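Local coordinates for protein galactose mutarotase related enzyme (Lactobacillus casei, PDB 3Q1N) that probably binds a carbohydrate and may act as an isomerase of the aldose 1-epimerase family, at residues 53-64 and 260-271. Sequence-based numbering, arbitrary orientation.
Sequences IGKSNQDQYRLG and LPDQAGEPTDWY. With NO3 (nitrate ion), chain C.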
loop_
_atom_site.group_PDB
_atom_site.type_symbol
_atom_site.label_atom_id
_atom_site.label_comp_id
_atom_site.label_asym_id
_atom_site.label_seq_id
_atom_site.Cartn_x
_atom_site.Cartn_y
_atom_site.Cartn_z
ATOM N N ILE A 53 -8.911 2.898 1.010
ATOM C CA ILE A 53 -8.181 1.643 0.966
ATOM C C ILE A 53 -9.193 0.521 1.005
ATOM O O ILE A 53 -10.104 0.507 1.824
ATOM C CB ILE A 53 -7.211 1.584 2.168
ATOM C CG1 ILE A 53 -6.078 2.600 1.994
ATOM C CG2 ILE A 53 -6.644 0.137 2.355
ATOM C CD1 ILE A 53 -5.285 2.819 3.348
ATOM N N GLY A 54 -9.064 -0.447 0.108
ATOM C CA GLY A 54 -9.979 -1.567 0.154
ATOM C C GLY A 54 -11.375 -1.243 -0.316
ATOM O O GLY A 54 -11.588 -0.300 -1.074
ATOM N N LYS A 55 -12.329 -2.030 0.157
ATOM C CA LYS A 55 -13.708 -1.917 -0.292
ATOM C C LYS A 55 -14.503 -0.991 0.640
ATOM O O LYS A 55 -14.188 -0.870 1.798
ATOM C CB LYS A 55 -14.409 -3.293 -0.352
ATOM C CG LYS A 55 -14.128 -4.144 -1.604
ATOM C CD LYS A 55 -15.011 -5.405 -1.582
ATOM C CE LYS A 55 -14.832 -6.289 -2.786
ATOM N NZ LYS A 55 -15.543 -7.634 -2.625
ATOM N N SER A 56 -15.523 -0.369 0.076
ATOM C CA SER A 56 -16.493 0.465 0.751
ATOM C C SER A 56 -17.825 -0.293 0.883
ATOM O O SER A 56 -18.228 -1.009 -0.049
ATOM C CB SER A 56 -16.731 1.788 -0.016
ATOM O OG SER A 56 -15.629 2.646 0.093
ATOM N N ASN A 57 -18.500 -0.118 2.020
ATOM C CA ASN A 57 -19.761 -0.825 2.293
ATOM C C ASN A 57 -20.764 -0.462 1.186
ATOM O O ASN A 57 -21.066 0.720 0.974
ATOM C CB ASN A 57 -20.313 -0.418 3.651
ATOM C CG ASN A 57 -19.526 -0.996 4.816
ATOM O OD1 ASN A 57 -19.014 -2.112 4.738
ATOM N ND2 ASN A 57 -19.452 -0.246 5.927
ATOM N N GLN A 58 -21.243 -1.492 0.471
ATOM C CA GLN A 58 -22.206 -1.314 -0.634
ATOM C C GLN A 58 -21.721 -0.277 -1.648
ATOM O O GLN A 58 -22.541 0.472 -2.197
ATOM C CB GLN A 58 -23.580 -0.931 -0.100
ATOM C CG GLN A 58 -24.153 -2.018 0.847
ATOM C CD GLN A 58 -23.821 -1.742 2.296
ATOM O OE1 GLN A 58 -24.174 -0.672 2.789
ATOM N NE2 GLN A 58 -23.141 -2.697 2.994
ATOM N N ASP A 59 -20.413 -0.270 -1.829
ATOM C CA ASP A 59 -19.676 0.631 -2.748
ATOM C C ASP A 59 -20.105 2.081 -2.620
ATOM O O ASP A 59 -20.226 2.827 -3.609
ATOM C CB ASP A 59 -19.791 0.102 -4.179
ATOM C CG ASP A 59 -19.099 -1.271 -4.362
ATOM O OD1 ASP A 59 -17.968 -1.519 -3.877
ATOM O OD2 ASP A 59 -19.665 -2.110 -5.058
ATOM N N GLN A 60 -20.311 2.501 -1.387
ATOM C CA GLN A 60 -20.714 3.886 -1.105
ATOM C C GLN A 60 -20.268 4.266 0.303
ATOM O O GLN A 60 -19.716 3.434 1.060
ATOM C CB GLN A 60 -22.242 4.064 -1.271
ATOM C CG GLN A 60 -23.057 3.285 -0.256
ATOM C CD GLN A 60 -24.555 3.215 -0.607
ATOM O OE1 GLN A 60 -25.361 3.937 -0.030
ATOM N NE2 GLN A 60 -24.916 2.326 -1.505
ATOM N N TYR A 61 -20.437 5.539 0.624
ATOM C CA TYR A 61 -20.107 6.073 1.920
ATOM C C TYR A 61 -20.855 7.354 2.175
ATOM O O TYR A 61 -21.583 7.842 1.314
ATOM C CB TYR A 61 -18.616 6.321 2.014
ATOM C CG TYR A 61 -18.109 7.498 1.203
ATOM C CD1 TYR A 61 -17.986 7.411 -0.165
ATOM C CD2 TYR A 61 -17.745 8.696 1.799
ATOM C CE1 TYR A 61 -17.519 8.484 -0.948
ATOM C CE2 TYR A 61 -17.263 9.777 1.028
ATOM C CZ TYR A 61 -17.163 9.669 -0.334
ATOM O OH TYR A 61 -16.717 10.721 -1.122
ATOM N N ARG A 62 -20.685 7.899 3.363
ATOM C CA ARG A 62 -21.325 9.158 3.723
ATOM C C ARG A 62 -20.324 10.273 4.011
ATOM O O ARG A 62 -19.201 10.027 4.505
ATOM C CB ARG A 62 -22.198 8.987 4.961
ATOM C CG ARG A 62 -23.511 8.276 4.679
ATOM C CD ARG A 62 -24.108 7.748 5.955
ATOM N NE ARG A 62 -24.637 8.825 6.796
ATOM C CZ ARG A 62 -24.570 8.878 8.137
ATOM N NH1 ARG A 62 -23.941 7.934 8.845
ATOM N NH2 ARG A 62 -25.134 9.901 8.789
ATOM N N LEU A 63 -20.774 11.502 3.727
ATOM C CA LEU A 63 -20.157 12.719 4.275
ATOM C C LEU A 63 -21.253 13.408 5.051
ATOM O O LEU A 63 -22.120 14.065 4.465
ATOM C CB LEU A 63 -19.556 13.615 3.188
ATOM C CG LEU A 63 -18.426 12.984 2.406
ATOM C CD1 LEU A 63 -18.130 13.735 1.094
ATOM C CD2 LEU A 63 -17.159 12.864 3.318
ATOM N N GLY A 64 -21.249 13.206 6.357
ATOM C CA GLY A 64 -22.341 13.643 7.198
ATOM C C GLY A 64 -23.581 12.904 6.751
ATOM O O GLY A 64 -23.599 11.669 6.740
ATOM N N LEU A 260 -7.787 2.275 6.592
ATOM C CA LEU A 260 -8.250 0.888 6.729
ATOM C C LEU A 260 -9.463 0.653 5.866
ATOM O O LEU A 260 -10.276 1.568 5.647
ATOM C CB LEU A 260 -8.654 0.628 8.172
ATOM C CG LEU A 260 -7.571 0.619 9.271
ATOM C CD1 LEU A 260 -8.172 0.607 10.638
ATOM C CD2 LEU A 260 -6.647 -0.556 9.016
ATOM N N PRO A 261 -9.630 -0.593 5.374
ATOM C CA PRO A 261 -10.901 -0.920 4.726
ATOM C C PRO A 261 -12.070 -0.683 5.666
ATOM O O PRO A 261 -11.913 -0.683 6.882
ATOM C CB PRO A 261 -10.776 -2.434 4.465
ATOM C CG PRO A 261 -9.258 -2.710 4.543
ATOM C CD PRO A 261 -8.738 -1.758 5.523
ATOM N N ASP A 262 -13.277 -0.534 5.127
ATOM C CA ASP A 262 -14.422 -0.351 5.955
ATOM C C ASP A 262 -14.668 -1.547 6.889
ATOM O O ASP A 262 -14.400 -2.712 6.563
ATOM C CB ASP A 262 -15.674 -0.202 5.097
ATOM C CG ASP A 262 -16.120 1.247 4.876
ATOM O OD1 ASP A 262 -15.797 2.155 5.695
ATOM O OD2 ASP A 262 -16.860 1.455 3.890
ATOM N N GLN A 263 -15.213 -1.217 8.054
ATOM C CA GLN A 263 -15.844 -2.207 8.929
ATOM C C GLN A 263 -17.221 -2.526 8.350
ATOM O O GLN A 263 -17.991 -1.632 8.069
ATOM C CB GLN A 263 -15.992 -1.669 10.354
ATOM C CG GLN A 263 -16.737 -2.665 11.230
ATOM C CD GLN A 263 -16.684 -2.388 12.722
ATOM O OE1 GLN A 263 -15.922 -1.520 13.204
ATOM N NE2 GLN A 263 -17.516 -3.115 13.477
ATOM N N ALA A 264 -17.516 -3.819 8.188
ATOM C CA ALA A 264 -18.774 -4.295 7.579
ATOM C C ALA A 264 -20.010 -3.695 8.248
ATOM O O ALA A 264 -20.081 -3.529 9.455
ATOM C CB ALA A 264 -18.853 -5.821 7.668
ATOM N N GLY A 265 -21.016 -3.391 7.447
ATOM C CA GLY A 265 -22.275 -2.879 7.953
ATOM C C GLY A 265 -22.810 -1.788 7.049
ATOM O O GLY A 265 -22.593 -1.822 5.831
ATOM N N GLU A 266 -23.397 -0.753 7.645
ATOM C CA GLU A 266 -23.980 0.340 6.882
ATOM C C GLU A 266 -22.899 1.284 6.336
ATOM O O GLU A 266 -21.757 1.281 6.815
ATOM C CB GLU A 266 -24.995 1.094 7.746
ATOM C CG GLU A 266 -24.345 1.831 8.905
ATOM C CD GLU A 266 -25.349 2.525 9.775
ATOM O OE1 GLU A 266 -26.280 1.858 10.309
ATOM O OE2 GLU A 266 -25.190 3.754 9.923
ATOM N N PRO A 267 -23.229 2.065 5.311
ATOM C CA PRO A 267 -22.267 3.043 4.797
ATOM C C PRO A 267 -21.749 3.990 5.911
ATOM O O PRO A 267 -22.506 4.442 6.811
ATOM C CB PRO A 267 -23.079 3.782 3.732
ATOM C CG PRO A 267 -23.992 2.700 3.241
ATOM C CD PRO A 267 -24.477 2.095 4.515
ATOM N N THR A 268 -20.441 4.233 5.869
ATOM C CA THR A 268 -19.732 4.892 6.954
ATOM C C THR A 268 -19.525 6.356 6.666
ATOM O O THR A 268 -19.193 6.711 5.559
ATOM C CB THR A 268 -18.327 4.279 7.101
ATOM O OG1 THR A 268 -18.451 2.842 7.144
ATOM C CG2 THR A 268 -17.699 4.819 8.367
ATOM N N ASP A 269 -19.757 7.213 7.652
ATOM C CA ASP A 269 -19.363 8.625 7.532
ATOM C C ASP A 269 -17.861 8.718 7.518
ATOM O O ASP A 269 -17.160 8.322 8.476
ATOM C CB ASP A 269 -19.936 9.381 8.720
ATOM C CG ASP A 269 -19.626 10.868 8.710
ATOM O OD1 ASP A 269 -19.093 11.397 7.722
ATOM O OD2 ASP A 269 -19.945 11.518 9.751
ATOM N N TRP A 270 -17.323 9.222 6.423
ATOM C CA TRP A 270 -15.854 9.308 6.352
ATOM C C TRP A 270 -15.227 10.269 7.352
ATOM O O TRP A 270 -14.014 10.183 7.614
ATOM C CB TRP A 270 -15.397 9.654 4.957
ATOM C CG TRP A 270 -15.256 8.466 4.043
ATOM C CD1 TRP A 270 -15.867 7.259 4.189
ATOM C CD2 TRP A 270 -14.456 8.372 2.870
ATOM N NE1 TRP A 270 -15.525 6.428 3.174
ATOM C CE2 TRP A 270 -14.660 7.087 2.332
ATOM C CE3 TRP A 270 -13.596 9.244 2.212
ATOM C CZ2 TRP A 270 -14.025 6.670 1.163
ATOM C CZ3 TRP A 270 -12.984 8.835 1.072
ATOM C CH2 TRP A 270 -13.186 7.559 0.560
ATOM N N TYR A 271 -16.034 11.135 7.938
ATOM C CA TYR A 271 -15.546 11.989 9.022
ATOM C C TYR A 271 -15.337 11.250 10.346
ATOM O O TYR A 271 -14.744 11.818 11.286
ATOM C CB TYR A 271 -16.505 13.162 9.260
ATOM C CG TYR A 271 -16.476 14.161 8.104
ATOM C CD1 TYR A 271 -15.299 14.854 7.774
ATOM C CD2 TYR A 271 -17.625 14.447 7.352
ATOM C CE1 TYR A 271 -15.264 15.754 6.694
ATOM C CE2 TYR A 271 -17.590 15.345 6.259
ATOM C CZ TYR A 271 -16.410 16.020 5.964
ATOM O OH TYR A 271 -16.413 16.904 4.922
HETATM N N NO3 C . -6.658 -2.404 -1.292
HETATM O O1 NO3 C . -7.300 -1.309 -1.846
HETATM O O2 NO3 C . -6.362 -2.512 0.046
HETATM O O3 NO3 C . -6.350 -3.474 -2.088
HETATM O O HOH W 1 -10.032 3.459 3.585
HETATM O O HOH W 2 -12.571 1.352 2.508
HETATM O O HOH W 3 -15.675 3.576 2.617
HETATM O O HOH W 4 -19.011 3.006 3.663
#
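The Tyr61 ring packs with one face over the five-membered ring of Trp270. The two rings form a face-to-face stack, with centroids 4.0 Å apart and planes tilted by 27°. The Tyr61 ring reaches the indole because CG sits between the backbone N and carbonyl carbon (chi1 72°). The contact is tight: Tyr61 CD2 comes within 3.4 Å of Trp270 CG. Pro137 of strand 136-147 also packs on Trp270, and Tyr61 OH bonds Lys104 O. Beside the stack, Arg62 and Asp269 form a single beta bridge. Arg62 N donates to Thr268 O, and Trp270 N to Arg62 O. In this galactose mutarotase-like beta fold, the bridge ties strand 60-63 to the loop between strands 251-258 and 277-279. Asp269 OD1 closes an Asx turn with Tyr271 N and also accepts from Gly64 N at 3.1 Å. The two donors come from opposite faces of the carboxylate. With an alanine in its place, the amides of Gly64 and Tyr271 would probably lose this shared acceptor, and the Asx turn with it. Asn57 and Asp262 form a buried polar patch. Asp262 OD2 takes Asn57 N at 2.9 Å on its anti lone pair, and also binds two waters. One of these waters accepts from Trp270 NE1. Asn57 ND2 donates to Gln263 O at 2.9 Å, and weakly to Glu266 O. The solvent side is looser. There the exposed Gln58 bonds through NE2 to Gly265 O at 3.0 Å.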